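Local structure of 6-aminohexanoate-cyclic-dimer hydrolase (Arthrobacter sp., 3A2Q) at residues A[188-193]-A[238-243]. The protein hydrolyses the cyclic dimer of 6-aminohexanoate, a by-product of nylon-6 manufacture, to the linear dimer, as a member of the amidase family. The protein carries 1 engineered substitution. Sequence-based numbering, arbitrary orientation.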
loop_
_atom_site.group_PDB
_atom_site.type_symbol
_atom_site.label_atom_id
_atom_site.label_comp_id
_atom_site.label_asym_id
_atom_site.label_seq_id
_atom_site.Cartn_x
_atom_site.Cartn_y
_atom_site.Cartn_z
ATOM N N LYS A 188 -1.899 5.787 -1.575
ATOM C CA LYS A 188 -3.190 5.397 -1.015
ATOM C C LYS A 188 -4.062 6.547 -1.532
ATOM O O LYS A 188 -3.983 7.675 -1.031
ATOM C CB LYS A 188 -3.221 5.443 0.513
ATOM C CG LYS A 188 -4.604 5.065 1.065
ATOM C CD LYS A 188 -4.829 5.548 2.497
ATOM C CE LYS A 188 -5.049 7.050 2.568
ATOM N NZ LYS A 188 -6.285 7.481 1.846
ATOM N N PRO A 189 -4.886 6.289 -2.554
ATOM C CA PRO A 189 -5.726 7.371 -3.074
ATOM C C PRO A 189 -6.834 7.780 -2.118
ATOM O O PRO A 189 -6.949 7.264 -1.006
ATOM C CB PRO A 189 -6.283 6.789 -4.374
ATOM C CG PRO A 189 -6.319 5.319 -4.102
ATOM C CD PRO A 189 -5.045 5.056 -3.339
ATOM N N THR A 190 -7.637 8.734 -2.565
ATOM C CA THR A 190 -8.773 9.210 -1.792
ATOM C C THR A 190 -9.712 8.029 -1.586
ATOM O O THR A 190 -9.835 7.177 -2.462
ATOM C CB THR A 190 -9.531 10.288 -2.581
ATOM O OG1 THR A 190 -8.673 11.423 -2.759
ATOM C CG2 THR A 190 -10.807 10.697 -1.851
ATOM N N ARG A 191 -10.372 7.983 -0.438
ATOM C CA ARG A 191 -11.318 6.908 -0.160
ATOM C C ARG A 191 -12.363 6.893 -1.280
ATOM O O ARG A 191 -12.877 7.941 -1.663
ATOM C CB ARG A 191 -12.001 7.160 1.192
ATOM C CG ARG A 191 -13.185 6.241 1.500
ATOM C CD ARG A 191 -13.803 6.617 2.841
ATOM N NE ARG A 191 -12.902 6.315 3.950
ATOM C CZ ARG A 191 -12.753 7.070 5.033
ATOM N NH1 ARG A 191 -13.443 8.198 5.171
ATOM N NH2 ARG A 191 -11.918 6.689 5.990
ATOM N N GLY A 192 -12.661 5.709 -1.804
ATOM C CA GLY A 192 -13.651 5.597 -2.859
ATOM C C GLY A 192 -13.137 5.856 -4.262
ATOM O O GLY A 192 -13.932 5.956 -5.201
ATOM N N ARG A 193 -11.820 5.978 -4.418
ATOM C CA ARG A 193 -11.242 6.216 -5.739
ATOM C C ARG A 193 -11.167 4.913 -6.528
ATOM O O ARG A 193 -11.573 4.855 -7.691
ATOM C CB ARG A 193 -9.831 6.806 -5.615
ATOM C CG ARG A 193 -9.145 7.100 -6.953
ATOM C CD ARG A 193 -9.813 8.260 -7.693
ATOM N NE ARG A 193 -9.666 9.524 -6.972
ATOM C CZ ARG A 193 -10.425 10.596 -7.183
ATOM N NH1 ARG A 193 -11.389 10.562 -8.095
ATOM N NH2 ARG A 193 -10.230 11.700 -6.472
ATOM N N PHE A 238 -18.044 3.790 -0.976
ATOM C CA PHE A 238 -17.499 5.129 -1.014
ATOM C C PHE A 238 -17.221 5.607 -2.429
ATOM O O PHE A 238 -17.113 4.809 -3.360
ATOM C CB PHE A 238 -16.234 5.148 -0.153
ATOM C CG PHE A 238 -16.470 4.658 1.250
ATOM C CD1 PHE A 238 -17.067 5.484 2.194
ATOM C CD2 PHE A 238 -16.170 3.347 1.605
ATOM C CE1 PHE A 238 -17.365 5.011 3.470
ATOM C CE2 PHE A 238 -16.464 2.863 2.876
ATOM C CZ PHE A 238 -17.063 3.698 3.810
ATOM N N CYS A 239 -17.119 6.919 -2.587
ATOM C CA CYS A 239 -16.856 7.507 -3.886
ATOM C C CYS A 239 -16.006 8.757 -3.675
ATOM O O CYS A 239 -16.103 9.416 -2.637
ATOM C CB CYS A 239 -18.181 7.861 -4.565
ATOM S SG CYS A 239 -18.065 8.167 -6.338
ATOM N N ALA A 240 -15.154 9.069 -4.643
ATOM C CA ALA A 240 -14.292 10.238 -4.533
ATOM C C ALA A 240 -14.691 11.278 -5.574
ATOM O O ALA A 240 -15.317 10.942 -6.574
ATOM C CB ALA A 240 -12.833 9.825 -4.736
ATOM N N PRO A 241 -14.352 12.557 -5.335
ATOM C CA PRO A 241 -14.662 13.658 -6.254
ATOM C C PRO A 241 -14.016 13.380 -7.612
ATOM O O PRO A 241 -12.896 12.884 -7.677
ATOM C CB PRO A 241 -14.047 14.872 -5.562
ATOM C CG PRO A 241 -14.117 14.504 -4.104
ATOM C CD PRO A 241 -13.712 13.061 -4.108
ATOM N N THR A 242 -14.727 13.709 -8.683
ATOM C CA THR A 242 -14.257 13.476 -10.044
ATOM C C THR A 242 -13.269 14.531 -10.534
ATOM O O THR A 242 -13.465 15.728 -10.314
ATOM C CB THR A 242 -15.444 13.450 -11.027
ATOM O OG1 THR A 242 -16.421 12.506 -10.577
ATOM C CG2 THR A 242 -14.976 13.056 -12.420
ATOM N N ALA A 243 -12.214 14.079 -11.206
ATOM C CA ALA A 243 -11.215 14.985 -11.757
ATOM C C ALA A 243 -11.728 15.433 -13.120
ATOM O O ALA A 243 -12.441 14.692 -13.793
ATOM C CB ALA A 243 -9.875 14.271 -11.909
#
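Ala240 illustrates how one small methyl group can fill the junction of two irregular loops: its CB sits 3.5 Å above the centre of the Arg193 guanidinium, on one face, and meets Thr190 CG2 at 3.6 Å and the carbonyl oxygen of Arg191 at a similar separation. At the edge of the same guanidinium, Arg193 NH1 donates to Pro241 O at 2.8 Å with the acceptor close to the guanidinium plane, while NH2 adds a weak second bond to that oxygen. The Arg193 chain bends at chi2 (69°), which turns CD aside, and again at chi3, and its end returns to 238-243 although its CB points away; NE meanwhile forms a salt bridge with Glu460 OE2, while OE1 of that carboxylate is hydrogen-bonded to Thr190 OG1. An alanine in place of Arg193 would probably leave Pro241 O without its guanidinium donors, Glu460 without its salt-bridge partner, and one side of the Ala240 methyl uncovered.

The tight fit rests on a type II beta turn, Thr190 to Arg193, which follows strand 185-188 of the central mixed sheet of this amidase fold and is closed by Arg193 N to Thr190 O. Gly192 takes its third position with a positive phi (84°), and a side chain there would collide with the backbone of Phe238 and Cys239; its CA instead lies 3.6 Å from Phe238 O.

Beyond the glycine, Arg191 CD rests over one face of the Phe238 ring, offset toward the rim, in a CH-pi contact 3.9 Å from the centroid. The Arg191 guanidinium lies farther off, at most weakly attracted to the ring, and its NE and NH2 bond instead to the carbonyls of Gly208 and Val430. On the solvent side Cys239 turns its side chain away from the turn, and the exposed Pro241 ring brushes Thr190 CG2 only distantly, through CD at 4.4 Å.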